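Acetaldehyde dehydrogenase (Acetylating) (Geobacillus thermoglucosidasius, PDB 5J78) probably catalyses the NAD-dependent, CoA-acylating interconversion of acetaldehyde and acetyl-CoA, as an acetylating member of the aldehyde dehydrogenase family. Local coordinates at residues A128-I133 with K156-I161; A135-S140 with V162-P167; L152-A157 with T458-I463; D215-T220 with S232-Y237; L439-G444 with S452-V457. One frame throughout, in Å; residues are numbered along the deposited sequence.

Contact 1: residues A128-I133 with K156-I161; sequences AQPVGI and KARNAI. With GOL (glycerol), chain J.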
# COMPACT_ATOMS: atom_id res chain seq x y z
N ALA A 128 -5.43 -29.40 24.76
CA ALA A 128 -5.02 -28.00 24.79
C ALA A 128 -3.81 -27.82 23.90
O ALA A 128 -2.81 -28.54 24.03
CB ALA A 128 -4.73 -27.55 26.21
N GLN A 129 -3.90 -26.87 22.98
CA GLN A 129 -2.83 -26.59 22.03
C GLN A 129 -2.39 -25.12 22.08
O GLN A 129 -3.15 -24.24 21.70
CB GLN A 129 -3.27 -26.94 20.60
CG GLN A 129 -2.20 -26.70 19.55
CD GLN A 129 -0.98 -27.60 19.79
OE1 GLN A 129 -1.10 -28.82 19.97
NE2 GLN A 129 0.20 -26.99 19.81
N PRO A 130 -1.14 -24.86 22.52
CA PRO A 130 -0.66 -23.47 22.57
C PRO A 130 -0.68 -22.78 21.21
O PRO A 130 -0.37 -23.42 20.21
CB PRO A 130 0.78 -23.61 23.06
CG PRO A 130 0.87 -24.93 23.66
CD PRO A 130 -0.09 -25.81 22.91
N VAL A 131 -1.00 -21.49 21.17
CA VAL A 131 -1.01 -20.75 19.92
C VAL A 131 0.39 -20.50 19.39
O VAL A 131 0.55 -20.28 18.19
CB VAL A 131 -1.72 -19.40 20.04
CG1 VAL A 131 -3.19 -19.63 20.30
CG2 VAL A 131 -1.08 -18.51 21.13
N GLY A 132 1.37 -20.53 20.29
CA GLY A 132 2.77 -20.40 19.91
C GLY A 132 3.45 -19.15 20.47
O GLY A 132 3.92 -19.14 21.62
N ILE A 133 3.56 -18.12 19.63
CA ILE A 133 4.19 -16.86 20.05
C ILE A 133 3.17 -15.75 19.99
O ILE A 133 2.57 -15.50 18.93
CB ILE A 133 5.38 -16.47 19.14
CG1 ILE A 133 6.39 -17.60 19.10
CG2 ILE A 133 6.03 -15.15 19.64
CD1 ILE A 133 7.54 -17.34 18.13
N LYS A 156 0.96 -19.52 31.16
CA LYS A 156 0.08 -20.57 31.67
C LYS A 156 -0.49 -21.41 30.51
O LYS A 156 -0.68 -22.62 30.67
CB LYS A 156 -1.03 -19.94 32.50
CG LYS A 156 -2.16 -20.87 32.95
CD LYS A 156 -1.72 -21.88 33.99
CE LYS A 156 -2.77 -22.99 34.11
NZ LYS A 156 -2.66 -23.82 35.35
N ALA A 157 -0.75 -20.79 29.36
CA ALA A 157 -1.24 -21.53 28.18
C ALA A 157 -0.11 -22.11 27.33
O ALA A 157 -0.35 -22.69 26.25
CB ALA A 157 -2.14 -20.63 27.34
N ARG A 158 1.11 -21.92 27.82
CA ARG A 158 2.34 -22.54 27.29
C ARG A 158 2.88 -21.87 26.04
O ARG A 158 3.47 -22.51 25.17
CB ARG A 158 2.12 -24.04 27.03
CG ARG A 158 1.66 -24.81 28.28
CD ARG A 158 0.76 -25.97 27.94
NE ARG A 158 1.51 -27.05 27.33
CZ ARG A 158 1.03 -27.91 26.43
NH1 ARG A 158 -0.22 -27.84 26.03
NH2 ARG A 158 1.81 -28.85 25.95
N ASN A 159 2.70 -20.55 25.98
CA ASN A 159 3.23 -19.72 24.91
C ASN A 159 4.48 -18.94 25.32
O ASN A 159 4.74 -18.75 26.50
CB ASN A 159 2.15 -18.73 24.46
CG ASN A 159 0.86 -19.42 24.14
OD1 ASN A 159 0.76 -20.14 23.14
ND2 ASN A 159 -0.13 -19.26 25.01
N ALA A 160 5.21 -18.47 24.31
CA ALA A 160 6.19 -17.39 24.48
C ALA A 160 5.46 -16.08 24.21
O ALA A 160 4.40 -16.09 23.59
CB ALA A 160 7.39 -17.55 23.53
N ILE A 161 5.99 -14.96 24.68
CA ILE A 161 5.36 -13.67 24.42
C ILE A 161 6.42 -12.60 24.21
O ILE A 161 7.43 -12.57 24.94
CB ILE A 161 4.37 -13.25 25.54
CG1 ILE A 161 3.72 -11.90 25.21
CG2 ILE A 161 5.05 -13.18 26.90
CD1 ILE A 161 2.35 -11.74 25.82
C1 GOL J . 1.76 -31.12 23.40
O1 GOL J . 1.54 -32.11 24.38
C2 GOL J . 0.43 -30.53 22.94
O2 GOL J . 0.25 -30.84 21.57
C3 GOL J . -0.73 -31.08 23.74
O3 GOL J . -0.75 -30.60 25.07
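Arg158 runs its side chain along Pro130 to Ala128 of strand 124-138, and shows how one long residue can tie two segments together. Its CB lies against the ring of Pro130, 3.7 Å from CG. The chain then bends at chi2 and chi3, which lays the guanidinium beneath that same ring, with Pro130 CG 3.8 Å above its plane. At the edge NH1 makes a weak hydrogen bond to Ala128 O (3.3 Å), a firmer one to O3 of a glycerol, probably a guest from the crystallisation liquor, and another to Thr112 O. NH2 donates chiefly to Glu51 O and weakly to the same glycerol O3 (3.2 Å). The residue itself ends helix 143-156 in a Schellman motif, its positive phi turning the chain into strand 160-165.

Asn159 follows, and its OD1 takes up Gly132 N at 2.9 Å, with Val131 N 3.0 Å away, where strand 124-138 is interrupted and regular pairing has not yet begun. The backbone takes over with Ala160 N to Gly132 O (3.1 Å), where the parallel pairing of Ile133 with Ala160 begins. The buried guanidinium charge is probably offset by the backbone carbonyls that accept from it.

Contact 2: residues A135-S140 with V162-P167; sequences AGIIPS and VFSPHP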
# COMPACT_ATOMS: atom_id res chain seq x y z
N ALA A 135 2.26 -11.74 20.37
CA ALA A 135 2.74 -10.36 20.31
C ALA A 135 1.84 -9.50 21.22
O ALA A 135 0.65 -9.36 20.98
CB ALA A 135 2.72 -9.85 18.89
N GLY A 136 2.42 -8.96 22.27
CA GLY A 136 1.65 -8.23 23.28
C GLY A 136 1.86 -6.72 23.19
O GLY A 136 2.93 -6.23 23.57
N ILE A 137 0.87 -6.00 22.69
CA ILE A 137 0.96 -4.54 22.59
C ILE A 137 0.50 -3.90 23.89
O ILE A 137 -0.62 -4.16 24.35
CB ILE A 137 0.12 -3.95 21.43
CG1 ILE A 137 0.35 -4.72 20.12
CG2 ILE A 137 0.48 -2.48 21.27
CD1 ILE A 137 1.80 -4.76 19.65
N ILE A 138 1.33 -3.02 24.45
CA ILE A 138 1.11 -2.48 25.81
C ILE A 138 0.78 -0.99 25.82
O ILE A 138 1.51 -0.19 25.24
CB ILE A 138 2.36 -2.71 26.71
CG1 ILE A 138 2.75 -4.21 26.75
CG2 ILE A 138 2.12 -2.20 28.14
CD1 ILE A 138 1.68 -5.12 27.38
N PRO A 139 -0.29 -0.60 26.53
CA PRO A 139 -0.69 0.81 26.56
C PRO A 139 0.18 1.63 27.52
O PRO A 139 0.80 1.05 28.40
CB PRO A 139 -2.13 0.75 27.04
CG PRO A 139 -2.18 -0.46 27.90
CD PRO A 139 -1.20 -1.44 27.32
N SER A 140 0.20 2.94 27.36
CA SER A 140 0.99 3.82 28.23
C SER A 140 0.30 4.09 29.59
O SER A 140 0.96 4.46 30.55
CB SER A 140 1.25 5.14 27.51
OG SER A 140 0.04 5.87 27.30
N VAL A 162 6.21 -11.78 23.18
CA VAL A 162 7.08 -10.63 22.87
C VAL A 162 6.27 -9.35 23.02
O VAL A 162 5.28 -9.15 22.32
CB VAL A 162 7.65 -10.68 21.43
CG1 VAL A 162 8.57 -9.51 21.18
CG2 VAL A 162 8.40 -11.99 21.17
N PHE A 163 6.71 -8.48 23.93
CA PHE A 163 6.03 -7.22 24.21
C PHE A 163 6.48 -6.03 23.38
O PHE A 163 7.66 -5.91 23.04
CB PHE A 163 6.18 -6.87 25.69
CG PHE A 163 5.40 -7.76 26.58
CD1 PHE A 163 4.02 -7.74 26.56
CD2 PHE A 163 6.05 -8.67 27.40
CE1 PHE A 163 3.30 -8.57 27.36
CE2 PHE A 163 5.33 -9.52 28.22
CZ PHE A 163 3.95 -9.47 28.19
N SER A 164 5.53 -5.15 23.08
CA SER A 164 5.79 -3.89 22.39
C SER A 164 5.20 -2.73 23.21
O SER A 164 3.97 -2.55 23.25
CB SER A 164 5.18 -3.92 20.97
OG SER A 164 5.51 -2.75 20.24
N PRO A 165 6.07 -1.94 23.88
CA PRO A 165 5.63 -0.75 24.63
C PRO A 165 5.26 0.43 23.77
O PRO A 165 5.81 0.65 22.69
CB PRO A 165 6.85 -0.36 25.47
CG PRO A 165 7.85 -1.41 25.27
CD PRO A 165 7.53 -2.10 23.98
N HIS A 166 4.32 1.21 24.29
CA HIS A 166 4.14 2.60 23.92
C HIS A 166 5.48 3.35 24.16
O HIS A 166 6.16 3.13 25.16
CB HIS A 166 3.00 3.17 24.77
CG HIS A 166 2.46 4.48 24.29
ND1 HIS A 166 3.17 5.65 24.36
CD2 HIS A 166 1.24 4.81 23.79
CE1 HIS A 166 2.44 6.64 23.89
NE2 HIS A 166 1.26 6.16 23.54
N PRO A 167 5.87 4.25 23.25
CA PRO A 167 7.17 4.90 23.46
C PRO A 167 7.30 5.69 24.79
O PRO A 167 8.38 5.74 25.38
CB PRO A 167 7.28 5.85 22.27
CG PRO A 167 6.41 5.25 21.23
CD PRO A 167 5.27 4.61 21.96
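The His166 ring carries Ser140 CB over one face, 3.5 Å above its plane and displaced toward the rim, a CH-pi contact in which the methylene is 3.7 Å from the ring centroid. With CG anti to the backbone N (chi1 -165°), the imidazole is swung across to the loop that follows the other strand, and its ND1 accepts from Ser168 N, which limits how the ring can turn. The second flat group, the Phe163 ring, has Gly136 O at its edge, near the ring plane and 3.5 Å from CD1. Ile138 meets the same corner obliquely, its CD1 3.6 Å from Phe163 CD1. At Gly136, which has no side chain, the phenyl ring comes close to the backbone.

The two backbones pair in parallel. Gly136 N donates to Val162 O, Ser164 N to Gly136 O and Ile138 N to Ser164 O, all at 2.9 Å and nearly straight. Past the last of these the strands part, and His166 N reaches Ile138 O over a longer 3.3 Å. On the face opposite Phe163 and Ile138, Ile137 CD1 touches Ser164 CB, and helix 202-210 packs there through Leu208 and Met209; helix 143-156 lies on the Phe163 side. Two adjacent parallel strands joined by a helix make a beta-alpha-beta crossover, the repeating element of the Rossmann-like nucleotide-binding domain of aldehyde dehydrogenases. The loops after the carboxyl ends of such strands, here holding Ser140 and His166, are where cofactors generally bind in this fold.

Contact 3: residues L152-A157 with T458-I463; sequences LIAVKA and THLFNI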
# COMPACT_ATOMS: atom_id res chain seq x y z
N LEU A 152 1.48 -13.70 32.52
CA LEU A 152 0.89 -14.81 33.27
C LEU A 152 -0.05 -15.67 32.38
O LEU A 152 0.07 -16.88 32.35
CB LEU A 152 0.12 -14.30 34.49
CG LEU A 152 0.93 -13.78 35.68
CD1 LEU A 152 -0.03 -13.10 36.63
CD2 LEU A 152 1.71 -14.91 36.34
N ILE A 153 -0.98 -15.04 31.66
CA ILE A 153 -1.93 -15.83 30.87
C ILE A 153 -1.24 -16.46 29.66
O ILE A 153 -1.61 -17.55 29.23
CB ILE A 153 -3.16 -15.00 30.40
CG1 ILE A 153 -2.79 -13.87 29.43
CG2 ILE A 153 -3.97 -14.45 31.60
CD1 ILE A 153 -4.03 -13.22 28.77
N ALA A 154 -0.23 -15.80 29.11
CA ALA A 154 0.48 -16.38 27.97
C ALA A 154 1.28 -17.60 28.37
O ALA A 154 1.27 -18.62 27.67
CB ALA A 154 1.42 -15.34 27.33
N VAL A 155 1.98 -17.53 29.50
CA VAL A 155 2.85 -18.64 29.89
C VAL A 155 2.03 -19.82 30.43
O VAL A 155 2.34 -20.97 30.16
CB VAL A 155 3.90 -18.19 30.94
CG1 VAL A 155 4.70 -19.38 31.49
CG2 VAL A 155 4.84 -17.18 30.31
N LYS A 156 0.96 -19.52 31.16
CA LYS A 156 0.08 -20.57 31.67
C LYS A 156 -0.49 -21.41 30.51
O LYS A 156 -0.68 -22.62 30.67
CB LYS A 156 -1.03 -19.94 32.50
CG LYS A 156 -2.16 -20.87 32.95
CD LYS A 156 -1.72 -21.88 33.99
CE LYS A 156 -2.77 -22.99 34.11
NZ LYS A 156 -2.66 -23.82 35.35
N ALA A 157 -0.75 -20.79 29.36
CA ALA A 157 -1.24 -21.53 28.18
C ALA A 157 -0.11 -22.11 27.33
O ALA A 157 -0.35 -22.69 26.25
CB ALA A 157 -2.14 -20.63 27.34
N THR A 458 -7.81 -18.84 28.35
CA THR A 458 -8.51 -19.68 27.41
C THR A 458 -8.51 -19.07 26.00
O THR A 458 -8.80 -19.76 25.03
CB THR A 458 -9.94 -19.94 27.87
OG1 THR A 458 -10.63 -18.70 28.07
CG2 THR A 458 -9.92 -20.72 29.18
N HIS A 459 -8.15 -17.80 25.89
CA HIS A 459 -8.02 -17.18 24.57
C HIS A 459 -6.66 -17.45 23.93
O HIS A 459 -6.46 -17.17 22.74
CB HIS A 459 -8.28 -15.66 24.66
CG HIS A 459 -9.68 -15.34 25.10
ND1 HIS A 459 -9.99 -15.01 26.40
CD2 HIS A 459 -10.85 -15.35 24.42
CE1 HIS A 459 -11.29 -14.81 26.50
NE2 HIS A 459 -11.84 -15.00 25.31
N LEU A 460 -5.73 -18.04 24.69
CA LEU A 460 -4.38 -18.28 24.20
C LEU A 460 -3.98 -19.75 24.02
O LEU A 460 -2.79 -20.05 23.92
CB LEU A 460 -3.37 -17.58 25.13
CG LEU A 460 -3.56 -16.07 25.19
CD1 LEU A 460 -2.47 -15.45 26.08
CD2 LEU A 460 -3.53 -15.43 23.82
N PHE A 461 -4.95 -20.66 23.98
CA PHE A 461 -4.71 -21.98 23.41
C PHE A 461 -5.92 -22.40 22.60
O PHE A 461 -7.06 -22.04 22.90
CB PHE A 461 -4.36 -23.05 24.46
CG PHE A 461 -5.43 -23.28 25.52
CD1 PHE A 461 -5.51 -22.48 26.65
CD2 PHE A 461 -6.33 -24.33 25.39
CE1 PHE A 461 -6.50 -22.72 27.63
CE2 PHE A 461 -7.30 -24.56 26.36
CZ PHE A 461 -7.40 -23.76 27.47
N ASN A 462 -5.63 -23.11 21.52
CA ASN A 462 -6.65 -23.73 20.68
C ASN A 462 -7.06 -25.05 21.28
O ASN A 462 -6.28 -25.67 21.99
CB ASN A 462 -6.11 -23.95 19.26
CG ASN A 462 -5.69 -22.65 18.58
OD1 ASN A 462 -4.61 -22.58 17.98
ND2 ASN A 462 -6.53 -21.65 18.66
N ILE A 463 -8.29 -25.49 20.99
CA ILE A 463 -8.69 -26.83 21.37
C ILE A 463 -8.66 -27.73 20.13
O ILE A 463 -9.28 -27.41 19.11
CB ILE A 463 -10.09 -26.82 22.04
CG1 ILE A 463 -9.97 -26.14 23.40
CG2 ILE A 463 -10.59 -28.25 22.26
CD1 ILE A 463 -11.25 -25.73 24.04
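Leu460 puts its CD1 methyl onto the last turn of helix 143-156, and this branch carries the helix side of the contact. The methyl sits 3.6 Å from Ala154 CA and 3.7 Å from Ile153 CG1, so it rests partly on helix backbone and partly on side chain. Ile153 and Leu460 run past each other at about a right angle. In Ile153, CG1 lies between the backbone N and the carbonyl carbon (chi1 64°), a setting that brings both CG1 and CD1 against the leucine methyl. One turn further on, Ala157 offers its CB to the root of the same leucine: Leu460 CB is 4.0 Å away and the carbonyl Leu460 O 3.5 Å. The methyl of Ala157 also touches the Phe461 ring at its edge, 3.9 Å from CD1. No hydrogen bond passes directly between the two segments; the contact is apolar and buried.

The next shell supplies the polar link. Asn159 ND2 donates both to Leu460 O and to Ala154 O, bridging the end of the helix to the turn that carries the leucine. On the other segment, His459 is tied by ND1 to Thr456 N and by NE2 to Asp453 OD2, which steadies the short 3-10 turn before Leu460. Val457, just ahead of Thr458, also packs on Ala157.

Beyond these, Ile153 leans on Val103 of helix 89-107, and Phe461 lies against Ala128 of strand 124-138. The pair therefore fills the angle where helix 143-156 ends beside strand 461-468, which runs antiparallel to strand 124-138 in the mixed sheet.

Contact 4: residues D215-T220 with S232-Y237; sequences DVILAT and SGKPAY. With MG (magnesium ion), chain H.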
# COMPACT_ATOMS: atom_id res chain seq x y z
N ASP A 215 2.25 -15.51 16.07
CA ASP A 215 1.05 -16.35 15.94
C ASP A 215 -0.27 -15.65 16.26
O ASP A 215 -1.27 -15.83 15.56
CB ASP A 215 1.18 -17.57 16.82
CG ASP A 215 2.22 -18.51 16.31
OD1 ASP A 215 2.12 -18.90 15.12
OD2 ASP A 215 3.17 -18.79 17.06
N VAL A 216 -0.28 -14.89 17.34
CA VAL A 216 -1.44 -14.09 17.75
C VAL A 216 -0.96 -12.75 18.29
O VAL A 216 0.07 -12.67 18.96
CB VAL A 216 -2.28 -14.83 18.80
CG1 VAL A 216 -3.49 -14.00 19.19
CG2 VAL A 216 -2.74 -16.20 18.24
N ILE A 217 -1.70 -11.70 17.94
CA ILE A 217 -1.49 -10.36 18.48
C ILE A 217 -2.55 -10.06 19.55
O ILE A 217 -3.75 -10.13 19.27
CB ILE A 217 -1.60 -9.26 17.39
CG1 ILE A 217 -0.69 -9.57 16.20
CG2 ILE A 217 -1.31 -7.82 17.98
CD1 ILE A 217 -0.98 -8.75 14.96
N LEU A 218 -2.11 -9.76 20.77
CA LEU A 218 -2.96 -9.11 21.77
C LEU A 218 -2.72 -7.62 21.71
O LEU A 218 -1.66 -7.14 22.11
CB LEU A 218 -2.67 -9.62 23.18
CG LEU A 218 -2.90 -11.08 23.49
CD1 LEU A 218 -2.69 -11.29 24.99
CD2 LEU A 218 -4.29 -11.53 23.07
N ALA A 219 -3.71 -6.88 21.21
CA ALA A 219 -3.54 -5.46 20.94
C ALA A 219 -4.35 -4.62 21.93
O ALA A 219 -5.55 -4.39 21.74
CB ALA A 219 -3.93 -5.16 19.52
N THR A 220 -3.69 -4.20 22.99
CA THR A 220 -4.30 -3.30 23.95
C THR A 220 -3.73 -1.91 23.72
O THR A 220 -2.59 -1.62 24.06
CB THR A 220 -4.05 -3.78 25.38
OG1 THR A 220 -4.41 -5.16 25.47
CG2 THR A 220 -4.90 -2.96 26.38
N SER A 232 -3.15 -6.67 9.99
CA SER A 232 -1.80 -7.22 9.98
C SER A 232 -1.64 -8.49 9.17
O SER A 232 -0.51 -8.92 8.90
CB SER A 232 -1.38 -7.54 11.41
OG SER A 232 -2.21 -8.56 11.92
N GLY A 233 -2.76 -9.12 8.83
CA GLY A 233 -2.73 -10.43 8.22
C GLY A 233 -2.67 -11.55 9.26
O GLY A 233 -2.60 -12.72 8.87
N LYS A 234 -2.71 -11.20 10.55
CA LYS A 234 -2.65 -12.19 11.64
C LYS A 234 -3.92 -12.20 12.49
O LYS A 234 -4.58 -11.20 12.61
CB LYS A 234 -1.49 -11.92 12.61
CG LYS A 234 -0.15 -11.82 12.02
CD LYS A 234 0.46 -13.17 11.79
CE LYS A 234 1.91 -13.03 11.42
NZ LYS A 234 2.49 -14.37 11.17
N PRO A 235 -4.20 -13.33 13.14
CA PRO A 235 -5.23 -13.38 14.17
C PRO A 235 -4.92 -12.40 15.31
O PRO A 235 -3.77 -12.36 15.79
CB PRO A 235 -5.19 -14.84 14.64
CG PRO A 235 -4.52 -15.57 13.55
CD PRO A 235 -3.53 -14.63 12.98
N ALA A 236 -5.91 -11.62 15.70
CA ALA A 236 -5.74 -10.63 16.78
C ALA A 236 -6.90 -10.56 17.75
O ALA A 236 -8.08 -10.69 17.37
CB ALA A 236 -5.51 -9.25 16.20
N TYR A 237 -6.56 -10.32 19.01
CA TYR A 237 -7.53 -9.92 20.02
C TYR A 237 -7.29 -8.46 20.34
O TYR A 237 -6.29 -8.11 20.99
CB TYR A 237 -7.43 -10.78 21.27
CG TYR A 237 -7.87 -12.21 21.07
CD1 TYR A 237 -9.20 -12.58 21.19
CD2 TYR A 237 -6.94 -13.21 20.78
CE1 TYR A 237 -9.60 -13.89 21.01
CE2 TYR A 237 -7.34 -14.52 20.61
CZ TYR A 237 -8.67 -14.85 20.72
OH TYR A 237 -9.07 -16.16 20.54
MG MG H . 3.17 -19.55 13.32
O HOH W 1 2.69 -17.80 12.28
O HOH W 2 3.25 -21.35 14.33
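Asp215, whose carbonyl O lies 3.6 Å from Pro235 CD and whose CB points away from that segment, binds a magnesium ion through OD1. The metal bond is 2.2 Å long, with two waters also in the ion's shell, while OD2 accepts from Ile133 N of the adjoining strand. The two oxygens therefore do different work, one facing the ion and the other fixing the carboxylate to the sheet.

From here the strands run parallel. Ile217 N donates to Pro235 O (3.1 Å), Tyr237 N to Ile217 O (2.8 Å) and Ala219 N to Tyr237 O (2.9 Å). On one face Leu218 CD2 packs on Tyr237 CB, and Val216 CG1 meets the tyrosine ring at its edge, 3.9 Å from CD2. On the other, Ile217 CD1 approaches Ser232 OG to 3.3 Å; that oxygen accepts from Lys234 N, closing an ST turn that leads into the strand, and is also hydrogen-bonded to Ala229 O of helix 223-229. Pro235 packs on Asn449 and Tyr237 on Ile450 of the second subunit.

Helix 223-229 connects the pair as a beta-alpha-beta unit and packs through Ala229 on Ile217 and Ala236. Strand 216-219 has strand 124-138 as its further neighbour.

Contact 5: residues L439-G444 with S452-V457; sequences LTLGCG and SDNVTV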
# COMPACT_ATOMS: atom_id res chain seq x y z
N LEU A 439 -6.92 -7.12 31.96
CA LEU A 439 -6.66 -5.75 31.53
C LEU A 439 -6.75 -5.60 30.00
O LEU A 439 -6.26 -4.62 29.43
CB LEU A 439 -5.28 -5.29 32.06
CG LEU A 439 -5.27 -5.21 33.59
CD1 LEU A 439 -3.89 -4.94 34.18
CD2 LEU A 439 -6.25 -4.16 34.06
N THR A 440 -7.39 -6.57 29.35
CA THR A 440 -7.64 -6.51 27.92
C THR A 440 -9.10 -6.82 27.73
O THR A 440 -9.51 -7.99 27.73
CB THR A 440 -6.77 -7.47 27.14
OG1 THR A 440 -5.41 -7.05 27.25
CG2 THR A 440 -7.18 -7.55 25.64
N LEU A 441 -9.88 -5.76 27.61
CA LEU A 441 -11.33 -5.87 27.63
C LEU A 441 -11.84 -5.76 26.19
O LEU A 441 -11.79 -4.70 25.59
CB LEU A 441 -11.93 -4.77 28.51
CG LEU A 441 -12.08 -5.10 30.01
CD1 LEU A 441 -10.81 -5.68 30.55
CD2 LEU A 441 -12.50 -3.88 30.85
N GLY A 442 -12.27 -6.88 25.63
CA GLY A 442 -12.73 -6.88 24.25
C GLY A 442 -14.09 -6.23 24.14
O GLY A 442 -14.94 -6.40 25.02
N CYS A 443 -14.31 -5.47 23.08
CA CYS A 443 -15.56 -4.72 22.92
C CYS A 443 -16.49 -5.31 21.86
O CYS A 443 -17.41 -4.65 21.38
CB CYS A 443 -15.26 -3.26 22.58
SG CYS A 443 -14.47 -2.40 24.02
N GLY A 444 -16.24 -6.57 21.50
CA GLY A 444 -17.05 -7.26 20.51
C GLY A 444 -17.07 -6.62 19.13
O GLY A 444 -16.31 -5.68 18.84
N SER A 452 -16.06 -10.02 22.97
CA SER A 452 -16.52 -9.09 24.01
C SER A 452 -16.08 -9.55 25.38
O SER A 452 -16.41 -8.93 26.38
CB SER A 452 -18.05 -8.96 24.00
OG SER A 452 -18.63 -10.24 24.20
N ASP A 453 -15.37 -10.68 25.42
CA ASP A 453 -14.85 -11.22 26.67
C ASP A 453 -13.75 -10.36 27.27
O ASP A 453 -13.03 -9.66 26.55
CB ASP A 453 -14.25 -12.60 26.45
CG ASP A 453 -15.25 -13.62 25.99
OD1 ASP A 453 -16.48 -13.35 26.02
OD2 ASP A 453 -14.79 -14.72 25.60
N ASN A 454 -13.61 -10.47 28.58
CA ASN A 454 -12.36 -10.15 29.24
C ASN A 454 -11.39 -11.26 28.81
O ASN A 454 -11.62 -12.44 29.07
CB ASN A 454 -12.51 -10.11 30.77
CG ASN A 454 -13.20 -8.84 31.27
OD1 ASN A 454 -13.99 -8.24 30.55
ND2 ASN A 454 -12.88 -8.43 32.50
N VAL A 455 -10.33 -10.86 28.11
CA VAL A 455 -9.37 -11.81 27.58
C VAL A 455 -8.59 -12.44 28.72
O VAL A 455 -8.17 -11.75 29.65
CB VAL A 455 -8.40 -11.12 26.60
CG1 VAL A 455 -7.27 -12.07 26.17
CG2 VAL A 455 -9.17 -10.60 25.39
N THR A 456 -8.38 -13.75 28.62
CA THR A 456 -7.78 -14.52 29.69
C THR A 456 -7.09 -15.76 29.07
O THR A 456 -6.90 -15.82 27.84
CB THR A 456 -8.85 -14.88 30.79
OG1 THR A 456 -8.24 -15.63 31.84
CG2 THR A 456 -10.01 -15.69 30.21
N VAL A 457 -6.66 -16.70 29.90
CA VAL A 457 -5.82 -17.82 29.42
C VAL A 457 -6.49 -18.72 28.32
O VAL A 457 -5.81 -19.26 27.45
CB VAL A 457 -5.39 -18.71 30.61
CG1 VAL A 457 -6.59 -19.41 31.24
CG2 VAL A 457 -4.33 -19.71 30.19
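Thr440 lays its CG2 methyl against Val455, 3.7 Å from CG2, the two branched side chains meeting at a slant. The threonine methyl stands anti to the backbone N (chi1 of OG1 -67°), leaving OG1 to meet Thr220 OG1 beyond the pair in a hydrogen bond. Beneath the methyls the backbones join: Val455 N donates to Thr440 O at 3.0 Å, and Gly442 N to Asp453 O at the same length.

These two bonds flank Leu441 and Asn454, forming a single bridge between runs that head in roughly opposite directions, without regular strand on either side. The segments are two arms of a loop between helix 424-428 and strand 461-468, on the way from the parallel sheet that ends in strand 415-420 back to the mixed sheet.

Leu441 and Asn454 extend side by side in the same direction, with Asn454 OD1 3.7 Å from Leu441 CG. The amide is held from outside: ND2 donates to Lys436 O and Gly428 O, and OD1 accepts from Arg417 NH1, fixing which end is which. Near the turn Gly444 lies against Ser452, its N 3.6 Å from Ser452 CA. Ser452 OG bonds to Ile463 O of the second subunit, and Asp453 OD1 forms a salt bridge with Arg465 NH1 of the second subunit.

Overall arrangement
Contacts 1 and 2 follow one another along strands 124-138 and 160-165, centres about 18 Å apart, while contact 4 adds strand 216-219 on the other flank of strand 124-138, with Ala135 N bonded to Val216 O at 2.8 Å. Contact 3 lies closest to contact 1, centres about 5 Å apart, and joins it through Gln129 O and Asn462 N (2.7 Å). The magnesium of contact 4 lies about 7 Å from the nearest atom of Gly132, and Asp215, its ligand, accepts from Ile133 N through OD2 (2.7 Å). Contact 5 connects to contact 3 by His459 NE2 and Asp453 OD2 (3.0 Å) and to contact 4 by Thr220 and Thr440. All but contact 2 touch the second subunit.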